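Local coordinates for endoglucanase, glycoside hydrolase family 5 protein (Cytophaga hutchinsonii, PDB 5IHS), which probably hydrolyses internal beta-1,4-glucosidic bonds of cellulose as an endoglucanase of glycoside hydrolase family 5, at residues A[56-59]-A[60-64]; A[69-72]-A[73-77]; A[176-179]-A[180-184]; A[314-317]-A[318-322]. All blocks are in the same frame, centred on the assembly; numbering follows the deposited sequence.

Contact 1 of 4, residues A[56-59]-A[60-64]; sequences SLFW and SQWMG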
loop_
_atom_site.group_PDB
_atom_site.type_symbol
_atom_site.label_atom_id
_atom_site.label_comp_id
_atom_site.label_asym_id
_atom_site.label_seq_id
_atom_site.Cartn_x
_atom_site.Cartn_y
_atom_site.Cartn_z
ATOM N N SER A 56 5.622 -1.675 2.992
ATOM C CA SER A 56 5.704 -0.279 2.602
ATOM C C SER A 56 7.070 0.287 2.955
ATOM O O SER A 56 7.576 0.091 4.066
ATOM C CB SER A 56 4.619 0.548 3.297
ATOM O OG SER A 56 4.538 1.869 2.771
ATOM N N LEU A 57 7.622 1.051 2.028
ATOM C CA LEU A 57 8.676 1.986 2.354
ATOM C C LEU A 57 8.076 3.138 3.161
ATOM O O LEU A 57 6.862 3.365 3.179
ATOM C CB LEU A 57 9.362 2.458 1.073
ATOM C CG LEU A 57 9.949 1.318 0.221
ATOM C CD1 LEU A 57 10.429 1.809 -1.124
ATOM C CD2 LEU A 57 11.053 0.567 0.934
ATOM N N PHE A 58 8.944 3.865 3.840
ATOM C CA PHE A 58 8.573 5.025 4.643
ATOM C C PHE A 58 8.611 6.264 3.751
ATOM O O PHE A 58 9.137 6.228 2.639
ATOM C CB PHE A 58 9.600 5.103 5.779
ATOM C CG PHE A 58 9.352 6.131 6.880
ATOM C CD1 PHE A 58 8.674 5.781 8.042
ATOM C CD2 PHE A 58 9.954 7.385 6.837
ATOM C CE1 PHE A 58 8.531 6.688 9.084
ATOM C CE2 PHE A 58 9.821 8.284 7.888
ATOM C CZ PHE A 58 9.115 7.934 9.005
ATOM N N TRP A 59 8.063 7.370 4.253
ATOM C CA TRP A 59 8.100 8.666 3.579
ATOM C C TRP A 59 9.349 8.846 2.721
ATOM O O TRP A 59 10.471 8.849 3.242
ATOM C CB TRP A 59 8.110 9.774 4.620
ATOM C CG TRP A 59 6.894 9.896 5.475
ATOM C CD1 TRP A 59 6.605 9.227 6.633
ATOM C CD2 TRP A 59 5.828 10.816 5.268
ATOM N NE1 TRP A 59 5.414 9.676 7.144
ATOM C CE2 TRP A 59 4.911 10.648 6.317
ATOM C CE3 TRP A 59 5.565 11.771 4.285
ATOM C CZ2 TRP A 59 3.747 11.414 6.416
ATOM C CZ3 TRP A 59 4.420 12.531 4.384
ATOM C CH2 TRP A 59 3.524 12.350 5.439
ATOM N N SER A 60 9.164 9.065 1.421
ATOM C CA SER A 60 10.281 9.086 0.488
ATOM C C SER A 60 11.276 10.203 0.777
ATOM O O SER A 60 12.470 10.047 0.483
ATOM C CB SER A 60 9.754 9.228 -0.936
ATOM O OG SER A 60 8.964 10.391 -1.112
ATOM N N GLN A 61 10.820 11.337 1.312
ATOM C CA GLN A 61 11.754 12.438 1.532
ATOM C C GLN A 61 12.620 12.239 2.772
ATOM O O GLN A 61 13.633 12.933 2.926
ATOM C CB GLN A 61 11.035 13.801 1.543
ATOM C CG GLN A 61 10.207 14.136 2.778
ATOM C CD GLN A 61 8.760 13.684 2.670
ATOM O OE1 GLN A 61 8.476 12.535 2.299
ATOM N NE2 GLN A 61 7.832 14.582 2.994
ATOM N N TRP A 62 12.262 11.294 3.640
ATOM C CA TRP A 62 12.972 11.081 4.891
ATOM C C TRP A 62 13.674 9.733 4.988
ATOM O O TRP A 62 14.619 9.608 5.776
ATOM C CB TRP A 62 12.013 11.264 6.076
ATOM C CG TRP A 62 11.464 12.667 6.159
ATOM C CD1 TRP A 62 12.137 13.830 5.925
ATOM C CD2 TRP A 62 10.120 13.039 6.470
ATOM N NE1 TRP A 62 11.294 14.902 6.072
ATOM C CE2 TRP A 62 10.051 14.444 6.410
ATOM C CE3 TRP A 62 8.965 12.322 6.793
ATOM C CZ2 TRP A 62 8.875 15.144 6.662
ATOM C CZ3 TRP A 62 7.799 13.020 7.042
ATOM C CH2 TRP A 62 7.764 14.416 6.980
ATOM N N MET A 63 13.266 8.742 4.195
ATOM C CA MET A 63 13.911 7.431 4.156
ATOM C C MET A 63 14.189 7.023 2.717
ATOM O O MET A 63 14.111 5.849 2.350
ATOM C CB MET A 63 13.075 6.391 4.898
ATOM C CG MET A 63 13.046 6.566 6.403
ATOM S SD MET A 63 14.576 6.036 7.184
ATOM C CE MET A 63 14.373 6.849 8.771
ATOM N N GLY A 64 14.548 8.004 1.886
ATOM C CA GLY A 64 14.800 7.774 0.476
ATOM C C GLY A 64 15.970 6.864 0.187
ATOM O O GLY A 64 16.057 6.326 -0.920
HETATM O O HOH W 1 11.846 3.704 3.119
#

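Contact 2 of 4, residues A[69-72]-A[73-77]; sequences SDVV and KWLRD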
loop_
_atom_site.group_PDB
_atom_site.type_symbol
_atom_site.label_atom_id
_atom_site.label_comp_id
_atom_site.label_asym_id
_atom_site.label_seq_id
_atom_site.Cartn_x
_atom_site.Cartn_y
_atom_site.Cartn_z
ATOM N N SER A 69 16.838 -0.602 -6.042
ATOM C CA SER A 69 16.591 -1.938 -6.570
ATOM C C SER A 69 17.158 -3.035 -5.679
ATOM O O SER A 69 16.638 -4.159 -5.695
ATOM C CB SER A 69 17.124 -2.058 -7.998
ATOM O OG SER A 69 18.486 -1.742 -8.070
ATOM N N ASP A 70 18.228 -2.759 -4.925
ATOM C CA ASP A 70 18.755 -3.775 -4.011
ATOM C C ASP A 70 17.744 -4.111 -2.922
ATOM O O ASP A 70 17.540 -5.285 -2.597
ATOM C CB ASP A 70 20.073 -3.303 -3.393
ATOM C CG ASP A 70 21.188 -3.178 -4.410
ATOM O OD1 ASP A 70 21.279 -4.020 -5.330
ATOM O OD2 ASP A 70 21.999 -2.237 -4.287
ATOM N N VAL A 71 17.098 -3.092 -2.355
ATOM C CA VAL A 71 16.044 -3.318 -1.368
ATOM C C VAL A 71 14.889 -4.103 -1.980
ATOM O O VAL A 71 14.384 -5.049 -1.374
ATOM C CB VAL A 71 15.593 -1.981 -0.749
ATOM C CG1 VAL A 71 14.279 -2.119 0.018
ATOM C CG2 VAL A 71 16.691 -1.447 0.160
ATOM N N VAL A 72 14.424 -3.706 -3.166
ATOM C CA VAL A 72 13.288 -4.413 -3.757
ATOM C C VAL A 72 13.630 -5.884 -3.992
ATOM O O VAL A 72 12.823 -6.777 -3.699
ATOM C CB VAL A 72 12.805 -3.707 -5.035
ATOM C CG1 VAL A 72 11.751 -4.539 -5.746
ATOM C CG2 VAL A 72 12.245 -2.320 -4.696
ATOM N N LYS A 73 14.825 -6.163 -4.518
ATOM C CA LYS A 73 15.222 -7.553 -4.749
ATOM C C LYS A 73 15.268 -8.338 -3.445
ATOM O O LYS A 73 14.815 -9.487 -3.388
ATOM C CB LYS A 73 16.575 -7.611 -5.451
ATOM C CG LYS A 73 16.964 -9.025 -5.843
ATOM C CD LYS A 73 18.260 -9.068 -6.617
ATOM C CE LYS A 73 18.622 -10.494 -6.978
ATOM N NZ LYS A 73 19.944 -10.530 -7.637
ATOM N N TRP A 74 15.821 -7.735 -2.388
ATOM C CA TRP A 74 15.912 -8.400 -1.097
ATOM C C TRP A 74 14.528 -8.632 -0.506
ATOM O O TRP A 74 14.265 -9.685 0.092
ATOM C CB TRP A 74 16.795 -7.569 -0.151
ATOM C CG TRP A 74 17.049 -8.234 1.160
ATOM C CD1 TRP A 74 16.507 -7.908 2.361
ATOM C CD2 TRP A 74 17.889 -9.375 1.398
ATOM N NE1 TRP A 74 16.962 -8.762 3.336
ATOM C CE2 TRP A 74 17.807 -9.676 2.772
ATOM C CE3 TRP A 74 18.706 -10.168 0.582
ATOM C CZ2 TRP A 74 18.510 -10.727 3.353
ATOM C CZ3 TRP A 74 19.409 -11.213 1.167
ATOM C CH2 TRP A 74 19.303 -11.482 2.530
ATOM N N LEU A 75 13.629 -7.659 -0.650
ATOM C CA LEU A 75 12.262 -7.857 -0.174
ATOM C C LEU A 75 11.586 -9.026 -0.885
ATOM O O LEU A 75 10.846 -9.787 -0.261
ATOM C CB LEU A 75 11.446 -6.573 -0.330
ATOM C CG LEU A 75 11.835 -5.440 0.619
ATOM C CD1 LEU A 75 11.061 -4.186 0.262
ATOM C CD2 LEU A 75 11.586 -5.826 2.071
ATOM N N ARG A 76 11.815 -9.190 -2.189
ATOM C CA ARG A 76 11.266 -10.350 -2.886
ATOM C C ARG A 76 11.941 -11.639 -2.427
ATOM O O ARG A 76 11.268 -12.620 -2.094
ATOM C CB ARG A 76 11.451 -10.193 -4.393
ATOM C CG ARG A 76 10.895 -11.381 -5.188
ATOM C CD ARG A 76 11.318 -11.339 -6.640
ATOM N NE ARG A 76 12.737 -11.637 -6.733
ATOM C CZ ARG A 76 13.417 -11.761 -7.862
ATOM N NH1 ARG A 76 12.820 -11.567 -9.033
ATOM N NH2 ARG A 76 14.705 -12.080 -7.806
ATOM N N ASP A 77 13.278 -11.668 -2.443
ATOM C CA ASP A 77 13.993 -12.930 -2.281
ATOM C C ASP A 77 14.020 -13.405 -0.835
ATOM O O ASP A 77 13.920 -14.608 -0.579
ATOM C CB ASP A 77 15.442 -12.800 -2.740
ATOM C CG ASP A 77 15.591 -12.620 -4.237
ATOM O OD1 ASP A 77 14.621 -12.847 -4.997
ATOM O OD2 ASP A 77 16.715 -12.262 -4.653
#

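Contact 3 of 4, residues A[176-179]-A[180-184]; sequences EGVI and TKIRV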
loop_
_atom_site.group_PDB
_atom_site.type_symbol
_atom_site.label_atom_id
_atom_site.label_comp_id
_atom_site.label_asym_id
_atom_site.label_seq_id
_atom_site.Cartn_x
_atom_site.Cartn_y
_atom_site.Cartn_z
ATOM N N GLU A 176 -12.114 11.169 -8.059
ATOM C CA GLU A 176 -12.690 11.050 -9.392
ATOM C C GLU A 176 -11.880 11.831 -10.423
ATOM O O GLU A 176 -11.683 11.362 -11.549
ATOM C CB GLU A 176 -14.158 11.478 -9.351
ATOM C CG GLU A 176 -15.021 10.435 -8.655
ATOM C CD GLU A 176 -16.446 10.862 -8.450
ATOM O OE1 GLU A 176 -16.693 12.072 -8.238
ATOM O OE2 GLU A 176 -17.320 9.974 -8.489
ATOM N N GLY A 177 -11.407 13.029 -10.063
ATOM C CA GLY A 177 -10.588 13.797 -10.986
ATOM C C GLY A 177 -9.281 13.103 -11.320
ATOM O O GLY A 177 -8.838 13.105 -12.471
ATOM N N VAL A 178 -8.636 12.510 -10.313
ATOM C CA VAL A 178 -7.383 11.794 -10.548
ATOM C C VAL A 178 -7.626 10.505 -11.333
ATOM O O VAL A 178 -6.860 10.161 -12.241
ATOM C CB VAL A 178 -6.642 11.537 -9.222
ATOM C CG1 VAL A 178 -5.393 10.692 -9.459
ATOM C CG2 VAL A 178 -6.248 12.857 -8.566
ATOM N N ILE A 179 -8.685 9.767 -10.995
ATOM C CA ILE A 179 -9.006 8.540 -11.726
ATOM C C ILE A 179 -9.181 8.826 -13.215
ATOM O O ILE A 179 -8.679 8.085 -14.068
ATOM C CB ILE A 179 -10.244 7.858 -11.112
ATOM C CG1 ILE A 179 -9.918 7.316 -9.709
ATOM C CG2 ILE A 179 -10.758 6.733 -12.007
ATOM C CD1 ILE A 179 -11.150 6.987 -8.895
ATOM N N THR A 180 -9.926 9.880 -13.555
ATOM C CA THR A 180 -10.116 10.208 -14.964
ATOM C C THR A 180 -8.778 10.418 -15.654
ATOM O O THR A 180 -8.570 9.955 -16.780
ATOM C CB THR A 180 -11.004 11.444 -15.090
ATOM O OG1 THR A 180 -12.294 11.145 -14.550
ATOM C CG2 THR A 180 -11.157 11.864 -16.545
ATOM N N LYS A 181 -7.857 11.118 -14.997
ATOM C CA LYS A 181 -6.540 11.346 -15.583
ATOM C C LYS A 181 -5.764 10.043 -15.766
ATOM O O LYS A 181 -5.134 9.827 -16.808
ATOM C CB LYS A 181 -5.758 12.349 -14.742
ATOM C CG LYS A 181 -6.317 13.765 -14.794
ATOM C CD LYS A 181 -5.995 14.460 -16.114
ATOM C CE LYS A 181 -6.486 15.895 -16.134
ATOM N NZ LYS A 181 -7.943 15.943 -16.306
ATOM N N ILE A 182 -5.786 9.163 -14.765
ATOM C CA ILE A 182 -5.100 7.879 -14.894
ATOM C C ILE A 182 -5.668 7.082 -16.062
ATOM O O ILE A 182 -4.925 6.486 -16.854
ATOM C CB ILE A 182 -5.208 7.091 -13.578
ATOM C CG1 ILE A 182 -4.374 7.763 -12.485
ATOM C CG2 ILE A 182 -4.747 5.654 -13.778
ATOM C CD1 ILE A 182 -4.614 7.190 -11.100
ATOM N N ARG A 183 -6.998 7.048 -16.168
ATOM C CA ARG A 183 -7.690 6.214 -17.139
ATOM C C ARG A 183 -7.499 6.681 -18.581
ATOM O O ARG A 183 -7.800 5.913 -19.503
ATOM C CB ARG A 183 -9.174 6.103 -16.746
ATOM C CG ARG A 183 -9.407 5.330 -15.446
ATOM C CD ARG A 183 -9.145 3.844 -15.635
ATOM N NE ARG A 183 -9.399 3.063 -14.424
ATOM C CZ ARG A 183 -8.541 2.252 -13.811
ATOM N NH1 ARG A 183 -7.296 2.092 -14.252
ATOM N NH2 ARG A 183 -8.947 1.594 -12.720
ATOM N N VAL A 184 -6.986 7.895 -18.812
ATOM C CA VAL A 184 -6.582 8.283 -20.166
ATOM C C VAL A 184 -5.554 7.301 -20.703
ATOM O O VAL A 184 -5.566 6.949 -21.887
ATOM C CB VAL A 184 -6.016 9.720 -20.174
ATOM C CG1 VAL A 184 -5.399 10.070 -21.527
ATOM C CG2 VAL A 184 -7.080 10.734 -19.807
HETATM O O HOH W 2 -9.706 15.120 -14.244
#

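Contact 4 of 4, residues A[314-317]-A[318-322]; sequences KLVR and DDLRL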
loop_
_atom_site.group_PDB
_atom_site.type_symbol
_atom_site.label_atom_id
_atom_site.label_comp_id
_atom_site.label_asym_id
_atom_site.label_seq_id
_atom_site.Cartn_x
_atom_site.Cartn_y
_atom_site.Cartn_z
ATOM N N LYS A 314 10.631 -8.707 12.516
ATOM C CA LYS A 314 10.654 -10.166 12.576
ATOM C C LYS A 314 9.250 -10.739 12.466
ATOM O O LYS A 314 9.025 -11.720 11.749
ATOM C CB LYS A 314 11.303 -10.640 13.878
ATOM C CG LYS A 314 11.028 -12.106 14.167
ATOM C CD LYS A 314 11.750 -12.605 15.401
ATOM C CE LYS A 314 11.339 -14.037 15.746
ATOM N NZ LYS A 314 11.469 -14.958 14.585
ATOM N N LEU A 315 8.293 -10.155 13.189
ATOM C CA LEU A 315 6.921 -10.651 13.154
ATOM C C LEU A 315 6.373 -10.609 11.734
ATOM O O LEU A 315 5.802 -11.586 11.231
ATOM C CB LEU A 315 6.062 -9.797 14.090
ATOM C CG LEU A 315 4.606 -10.224 14.257
ATOM C CD1 LEU A 315 4.065 -9.619 15.545
ATOM C CD2 LEU A 315 3.729 -9.795 13.087
ATOM N N VAL A 316 6.539 -9.467 11.071
ATOM C CA VAL A 316 5.960 -9.268 9.749
ATOM C C VAL A 316 6.669 -10.121 8.707
ATOM O O VAL A 316 6.027 -10.722 7.834
ATOM C CB VAL A 316 6.023 -7.766 9.425
ATOM C CG1 VAL A 316 5.739 -7.495 7.980
ATOM C CG2 VAL A 316 5.098 -7.012 10.374
ATOM N N ARG A 317 8.005 -10.167 8.766
ATOM C CA ARG A 317 8.770 -10.990 7.834
ATOM C C ARG A 317 8.421 -12.462 7.989
ATOM O O ARG A 317 8.278 -13.190 6.994
ATOM C CB ARG A 317 10.271 -10.771 8.038
ATOM C CG ARG A 317 11.145 -11.642 7.163
ATOM C CD ARG A 317 12.630 -11.326 7.396
ATOM N NE ARG A 317 13.529 -12.257 6.730
ATOM C CZ ARG A 317 13.908 -13.436 7.226
ATOM N NH1 ARG A 317 13.467 -13.866 8.404
ATOM N NH2 ARG A 317 14.715 -14.206 6.518
ATOM N N ASP A 318 8.259 -12.927 9.225
ATOM C CA ASP A 318 7.895 -14.324 9.420
ATOM C C ASP A 318 6.534 -14.630 8.794
ATOM O O ASP A 318 6.354 -15.689 8.177
ATOM C CB ASP A 318 7.879 -14.666 10.909
ATOM C CG ASP A 318 9.276 -14.795 11.531
ATOM O OD1 ASP A 318 10.293 -14.787 10.796
ATOM O OD2 ASP A 318 9.344 -14.940 12.785
ATOM N N ASP A 319 5.562 -13.718 8.944
ATOM C CA ASP A 319 4.245 -13.914 8.332
ATOM C C ASP A 319 4.340 -13.940 6.808
ATOM O O ASP A 319 3.727 -14.793 6.158
ATOM C CB ASP A 319 3.279 -12.832 8.830
ATOM C CG ASP A 319 1.916 -12.877 8.147
ATOM O OD1 ASP A 319 1.079 -13.706 8.575
ATOM O OD2 ASP A 319 1.679 -12.094 7.184
ATOM N N LEU A 320 5.117 -13.027 6.218
ATOM C CA LEU A 320 5.310 -13.028 4.766
ATOM C C LEU A 320 5.925 -14.334 4.278
ATOM O O LEU A 320 5.476 -14.909 3.278
ATOM C CB LEU A 320 6.201 -11.862 4.341
ATOM C CG LEU A 320 5.584 -10.471 4.476
ATOM C CD1 LEU A 320 6.627 -9.403 4.250
ATOM C CD2 LEU A 320 4.439 -10.291 3.521
ATOM N N ARG A 321 6.985 -14.794 4.940
ATOM C CA ARG A 321 7.656 -16.008 4.495
ATOM C C ARG A 321 6.721 -17.206 4.592
ATOM O O ARG A 321 6.689 -18.057 3.697
ATOM C CB ARG A 321 8.933 -16.203 5.315
ATOM C CG ARG A 321 10.037 -15.238 4.887
ATOM C CD ARG A 321 11.213 -15.152 5.855
ATOM N NE ARG A 321 11.981 -16.377 6.019
ATOM C CZ ARG A 321 12.984 -16.753 5.235
ATOM N NH1 ARG A 321 13.338 -16.039 4.172
ATOM N NH2 ARG A 321 13.632 -17.872 5.515
ATOM N N LEU A 322 5.945 -17.278 5.666
ATOM C CA LEU A 322 5.033 -18.386 5.879
ATOM C C LEU A 322 3.924 -18.407 4.839
ATOM O O LEU A 322 3.587 -19.471 4.307
ATOM C CB LEU A 322 4.430 -18.237 7.268
ATOM C CG LEU A 322 3.355 -19.232 7.647
ATOM C CD1 LEU A 322 3.983 -20.596 7.806
ATOM C CD2 LEU A 322 2.671 -18.795 8.927
HETATM O O HOH W 3 3.333 -9.864 6.943
HETATM O O HOH W 4 12.066 -12.650 10.596
#

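Contact 1 of 4, residues A[56-59]-A[60-64]
Two amides converge on Trp59 O: Trp62 N reaches it at 3.1 Å from well above the carbonyl plane, and Met63 N at 3.0 Å lies nearly on the line of the C=O bond, at 174°. These different approaches let one oxygen serve both donors and close a tight turn just beyond strand 53-57. A water ties the turn together, accepting from Phe58 N and donating to Met63 O. Other polar atoms are met from outside: Phe58 O by Tyr67 OH, Ser60 OG by Glu102 and the Gly89 amide, and Gln61 NE2 by Met92 O. By contrast, Gln61 OE1 is buried here and has no polar partner in the model; it lies at the edge of the Trp59 indole, 3.6 Å from Trp59 CE3. In both tryptophans CG lies opposite the carbonyl carbon (chi1 -65° in Trp59), which lets the indoles run alongside each other. Trp62 CZ3 sits over one Trp59 face, 3.4 Å from Trp59 CD2, but planes 48° apart make the pair oblique. Met63 CG comes obliquely to 3.2 Å from Phe58 CD2, and the thioether makes a Met-aromatic contact with that ring. Trp59 also meets His125 edge-to-face. Strand 53-57 is the first of a closed parallel barrel, and this aromatic-rich turn at its C-terminal end belongs to the rim where family 5 TIM-barrel glycosidases form their substrate-binding clefts.

Contact 2 of 4, residues A[69-72]-A[73-77]
Val71 O receives the shortest bond across this junction, from Leu75 N at 2.8 Å with an N-H...O angle of 163°. The side chain of Leu75 leans against the same oxygen: CG lies 3.3 Å from Val71 O, a position reached with chi1 at -70°, which sets CG beside its own backbone N. From there the leucine runs alongside Val71, both pointing the same way, and Leu75 CD1 meets Val71 CG1 at 3.8 Å. One turn of helix 69-77 thus pairs i with i+4 through backbone and side chain together. The neighbouring rungs follow the same rule, Lys73 N binding Ser69 O, Trp74 N binding Asp70 O and Arg76 N binding Val72 O, all at 2.9 to 3.0 Å. At the far end, Arg76 turns its guanidinium side-on, its chain bent at chi3 (71°), and offers both NE and NH2 to a single oxygen, Asp77 OD1; NE approaches to 2.8 Å. Its NH1 has a separate acceptor, Lys116 O.

The helix is the crossover between strands 53-57 and 83-89, a beta-alpha-beta unit of the barrel. Val72 packs on Val109 and Ala112 of helix 99-116, while the Trp74 ring leads away from 69-72 to meet Trp304 edge-to-face. Chemically the junction is divided: the carbonyls of Ser69 to Val72 are taken up by the amides of Lys73 to Arg76, the branched aliphatic groups are buried, and the side-on salt bridge probably balances the charges of Arg76 and Asp77, its two bonds to one oxygen limiting the turning of the guanidinium.

Contact 3 of 4, residues A[176-179]-A[180-184]
Val178 and Ile182, one helical turn apart, meet through CG1 of the valine and CD1 of the isoleucine at 3.9 Å, their side chains slanting across each other. For Ile182, chi1 of -69° swings CG1 to the side of its backbone N, and an extended second torsion carries CD1 back over the preceding turn. The Arg183 side chain runs beside Ile179: its CG rests 3.2 Å from Ile179 O and 4.0 Å from Ile179 CG2. A bend at chi2 (-71°) then directs the guanidinium beyond the helix, where NH1 donates to Asn189 O and Asp186 O and NH2 to Gln213 O. These residues lie on helix 167-185, which links strands 153-156 and 191-193 in a beta-alpha-beta unit of the TIM barrel; the side chains of Ile179, Ile182 and Arg183 all touch Ile191, and Val178 and Ile182 share Phe140 of helix 133-147. On another side of the helix, Lys181 bends at chi2 and again at chi4 (-75°), folding NZ back to a water at 2.8 Å. That water donates to Gly177 O, also at 2.8 Å, and so supplements the weak bond of Lys181 N to Gly177 O, stretched to 3.4 Å. Thr180 places OG1 beside its own N, 3.1 Å from Glu176 O, the carbonyl that takes the Thr180 amide and is also bound by Arg212 NH1.

Contact 4 of 4, residues A[314-317]-A[318-322]
An all-extended chain from CG to NE in Arg317 and a bend at chi3 (64°) in Arg321 bring the two guanidinium groups face to face, one helical turn apart. Their planes are only 12° from parallel and their centres 4.0 Å apart, with Arg321 CD over the middle of the Arg317 group and Arg317 NH2 over the rim of the other. The close approach of Arg317 NH2 to Arg321 NH1, 3.3 Å, joins two donors and is no bond. Asp78 serves both: OD2 forms a salt bridge with Arg317 NE, which probably offsets part of the positive charge, and its backbone O accepts from Arg321 NH1. A water at the edge of the Arg317 guanidinium accepts from NH1 at 2.9 Å and donates to Asp318 OD1 at 2.8 Å, linking charges too far apart to touch. Lys314 was modelled in two conformers; in one, NZ makes a salt bridge with Asp318 OD2 at 2.8 Å on its syn lone pair, doubtful as a permanent feature. Val316 O accepts from Leu320 N and from a second water, 3.0 Å away, which also donates to Asp319 OD2; the carboxylate is further held by Lys323 and Tyr279. Val316 touches Met55 and Leu320 touches Arg53, both on strand 53-57. The Asp78 carboxylate and carbonyl, with water-linked Asp318, probably ease the repulsion between the stacked guanidinium groups, and the pair ties helix 311-329 to Asp78.

How the contacts relate
Contacts 1 and 2 are successive pieces of one beta-alpha-beta unit and meet directly, Leu57 CD2 lying 4.3 Å from Val71 CG1; Leu57 and Val72 also share Val109 of helix 99-116. Contact 4, on helix 311-329, comes within about 5 Å of contact 2 (nearest atoms) without touching; Trp79 is a shared neighbour, touched by Trp74 of contact 2 and by Arg317 of contact 4. Contact 3 stands apart, its centre about 36 Å from that of contact 4 and on the opposite side of the chain's centre. Of the four, contact 1 lies at the C-terminal end of a barrel strand, where family 5 enzymes carry the active site; the others are on outer helices.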